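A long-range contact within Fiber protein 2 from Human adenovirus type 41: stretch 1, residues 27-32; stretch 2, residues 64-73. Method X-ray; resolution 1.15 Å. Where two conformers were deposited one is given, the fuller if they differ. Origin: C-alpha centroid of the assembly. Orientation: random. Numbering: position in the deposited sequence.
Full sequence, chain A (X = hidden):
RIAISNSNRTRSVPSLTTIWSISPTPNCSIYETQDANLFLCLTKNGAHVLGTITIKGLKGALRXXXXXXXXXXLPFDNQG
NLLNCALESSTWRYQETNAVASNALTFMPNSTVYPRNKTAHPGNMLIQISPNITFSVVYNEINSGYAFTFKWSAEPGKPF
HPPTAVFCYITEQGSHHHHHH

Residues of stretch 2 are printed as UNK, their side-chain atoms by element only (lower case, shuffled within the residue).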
# COMPACT_ATOMS: atom_id res chain seq x y z
N ASN A 27 -6.19 23.45 10.30
CA ASN A 27 -4.85 23.74 9.82
C ASN A 27 -4.81 23.91 8.31
O ASN A 27 -3.73 23.85 7.72
CB ASN A 27 -3.87 22.64 10.25
CG ASN A 27 -4.17 21.31 9.57
OD1 ASN A 27 -5.30 21.09 9.10
ND2 ASN A 27 -3.18 20.43 9.51
N CYS A 28 -5.96 24.15 7.69
CA CYS A 28 -6.01 24.22 6.24
C CYS A 28 -7.04 25.27 5.86
O CYS A 28 -8.07 25.39 6.51
CB CYS A 28 -6.37 22.83 5.69
SG CYS A 28 -6.32 22.67 3.90
N SER A 29 -6.75 26.02 4.80
CA SER A 29 -7.59 27.14 4.36
C SER A 29 -7.96 26.96 2.89
O SER A 29 -7.12 27.18 2.01
CB SER A 29 -6.82 28.45 4.54
OG SER A 29 -6.49 28.64 5.91
N ILE A 30 -9.19 26.52 2.63
CA ILE A 30 -9.63 26.26 1.25
C ILE A 30 -10.37 27.46 0.68
O ILE A 30 -9.98 27.98 -0.36
CB ILE A 30 -10.52 25.00 1.19
CG1 ILE A 30 -9.77 23.77 1.73
CG2 ILE A 30 -11.02 24.79 -0.23
CD1 ILE A 30 -8.55 23.37 0.90
N TYR A 31 -11.43 27.89 1.37
CA TYR A 31 -12.22 29.06 0.92
C TYR A 31 -12.05 30.23 1.86
O TYR A 31 -12.16 31.38 1.44
CB TYR A 31 -13.70 28.72 0.88
CG TYR A 31 -14.11 27.60 -0.03
CD1 TYR A 31 -13.73 27.58 -1.37
CD2 TYR A 31 -14.94 26.60 0.44
CE1 TYR A 31 -14.14 26.55 -2.21
CE2 TYR A 31 -15.35 25.57 -0.39
CZ TYR A 31 -14.95 25.54 -1.71
OH TYR A 31 -15.37 24.51 -2.52
N GLU A 32 -11.83 29.95 3.14
CA GLU A 32 -11.57 30.99 4.13
C GLU A 32 -10.55 30.46 5.11
O GLU A 32 -10.22 29.26 5.10
CB GLU A 32 -12.84 31.43 4.86
CG GLU A 32 -13.52 30.34 5.66
CD GLU A 32 -14.78 30.84 6.35
OE1 GLU A 32 -15.86 30.89 5.71
OE2 GLU A 32 -14.72 31.19 7.56
N UNK A 64 -21.50 22.98 3.24
CA UNK A 64 -22.63 22.90 2.30
C UNK A 64 -22.12 23.28 0.92
O UNK A 64 -22.22 24.44 0.47
o UNK A 64 -26.12 25.18 3.41
c UNK A 64 -25.03 23.68 1.89
c UNK A 64 -26.24 24.40 2.45
o UNK A 64 -27.35 24.17 1.93
c UNK A 64 -23.78 23.82 2.75
N UNK A 65 -21.54 22.29 0.24
CA UNK A 65 -20.76 22.59 -0.97
C UNK A 65 -21.61 23.13 -2.11
O UNK A 65 -22.77 22.75 -2.29
s UNK A 65 -17.45 22.16 -0.78
c UNK A 65 -16.75 21.54 -2.32
c UNK A 65 -18.82 21.01 -0.57
c UNK A 65 -20.02 21.34 -1.44
N UNK A 66 -21.01 24.05 -2.87
CA UNK A 66 -21.63 24.59 -4.07
C UNK A 66 -20.98 23.90 -5.29
O UNK A 66 -21.69 23.42 -6.17
c UNK A 66 -21.57 27.58 -1.94
c UNK A 66 -21.51 26.13 -4.11
c UNK A 66 -22.14 26.90 -2.97
n UNK A 66 -22.57 28.16 -1.21
n UNK A 66 -23.50 27.13 -2.85
c UNK A 66 -23.73 27.87 -1.78
N UNK A 67 -19.65 23.82 -5.33
CA UNK A 67 -18.93 23.11 -6.41
C UNK A 67 -18.93 21.60 -6.21
O UNK A 67 -19.21 21.11 -5.11
c UNK A 67 -17.34 25.06 -6.90
o UNK A 67 -18.19 25.60 -7.62
o UNK A 67 -16.31 25.67 -6.53
c UNK A 67 -17.48 23.61 -6.47
N UNK A 68 -18.59 20.86 -7.27
CA UNK A 68 -18.59 19.39 -7.16
C UNK A 68 -17.19 18.79 -7.23
O UNK A 68 -17.04 17.60 -7.45
c UNK A 68 -19.50 18.77 -8.22
n UNK A 68 -19.55 18.30 -10.59
c UNK A 68 -18.94 18.95 -9.61
o UNK A 68 -17.99 19.69 -9.80
N UNK A 69 -16.17 19.62 -7.04
CA UNK A 69 -14.80 19.14 -6.94
C UNK A 69 -13.96 20.19 -6.24
O UNK A 69 -14.26 21.39 -6.32
c UNK A 69 -14.23 18.85 -8.32
N UNK A 70 -12.90 19.73 -5.60
CA UNK A 70 -12.02 20.58 -4.82
C UNK A 70 -10.60 20.06 -4.97
O UNK A 70 -10.40 18.84 -4.96
c UNK A 70 -12.88 21.54 -1.19
c UNK A 70 -10.62 20.63 -1.68
c UNK A 70 -11.84 21.32 -2.29
c UNK A 70 -12.46 20.48 -3.38
N UNK A 71 -9.64 20.97 -5.10
CA UNK A 71 -8.24 20.58 -5.20
C UNK A 71 -7.42 21.19 -4.08
O UNK A 71 -7.78 22.22 -3.49
c UNK A 71 -7.64 21.04 -6.52
o UNK A 71 -7.55 22.46 -6.50
N UNK A 72 -6.30 20.55 -3.78
CA UNK A 72 -5.35 21.05 -2.80
C UNK A 72 -3.96 20.83 -3.36
O UNK A 72 -3.60 19.70 -3.67
c UNK A 72 -4.45 21.94 0.08
c UNK A 72 -5.47 20.27 -1.47
c UNK A 72 -4.36 20.51 -0.44
c UNK A 72 -4.43 19.49 0.70
N UNK A 73 -3.18 21.90 -3.46
CA UNK A 73 -1.81 21.82 -3.95
C UNK A 73 -0.83 22.09 -2.83
O UNK A 73 -0.93 23.11 -2.13
n UNK A 73 1.24 24.08 -8.92
c UNK A 73 1.13 23.23 -7.69
c UNK A 73 -1.59 22.81 -5.10
c UNK A 73 -0.24 22.64 -5.74
c UNK A 73 -0.20 23.46 -7.01
O HOH W 1 -18.28 25.00 -2.96
O HOH W 2 -14.26 24.13 -5.02

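Position 64 carries three carbons in a chain, the third bearing two oxygens: a carboxylate on a two-methylene arm, Glu64. It stays out of reach of stretch 1, so this contact sets no demand on it.

Position 65 has two carbons, a sulfur and a final carbon, unbranched, the final carbon 3.3 Å from Tyr31 OH and the sulfur at the edge of the Tyr31 ring, which makes it Met65. Its CA-to-CB bond points sideways, but m rotamers at all three chi angles bring the end of the chain nearer. There CE meets the hydroxyl, and Met65 SD lies 4.0 Å from Tyr31 CE2, a sulfur-aromatic contact made in the ring plane.

At position 66 one carbon leads to a five-membered ring of three carbons and two nitrogens, hence His66. The ring does not touch stretch 1; the backbone does the work, His66 N donating to the oxygen of water 1 over 2.9 Å, while water 1 donates to Tyr31 OH, with 3.0 Å between the oxygens.

Position 67 shows two carbons, the second with two oxygens, one of them 4.3 Å from Tyr31 OH: Asp67, the short carboxylate. That oxygen, OD2, is too far for a direct bond, and water 2 fills the gap.

Position 68 has two carbons, the second bearing one oxygen and one nitrogen, an amide: Asn68, out of reach.

A lone carbon at position 69 gives Ala69, pointing away as the strand begins. Its backbone still counts, since Ala69 O accepts from the oxygen of water 2 at 3.0 Å.

Position 70 has four carbons forked at the second, one fork carbon 3.9 Å from Ile30 CG2 and 4.1 Å from Tyr31 OH, so Leu70. It points toward stretch 1, and the touching carbon is CD1.

One carbon and one oxygen at position 71 identify Ser71, which points away, as strand alternation would suggest.

Position 72 again has four carbons forked at the second, one fork carbon 4.3 Å from Cys28 SG and 4.4 Å from Ile30 CD1: Leu72. Although CA-to-CB runs sideways, CD1 makes both approaches.

Four carbons in a row ending in nitrogen make position 73 Lys73, extended and out of reach.

The rule here is packing without direct hydrogen bonds between the stretches. Leu70 packs on Ile30, and Leu72 on Ile30 and Cys28, while Met65 borders the Tyr31 ring. The tyrosine hydroxyl is served through water: Tyr31 OH accepts from water 1 and donates to the oxygen of water 2 over 2.8 Å, and water 2 donates hydrogen bonds to Asp67 OD2 and Ala69 O. Apolar side chains supply the packing, and two waters link the phenol to the loop and the start of the strand.

Stretch 2, residues 64-73: EMHDNALSLK
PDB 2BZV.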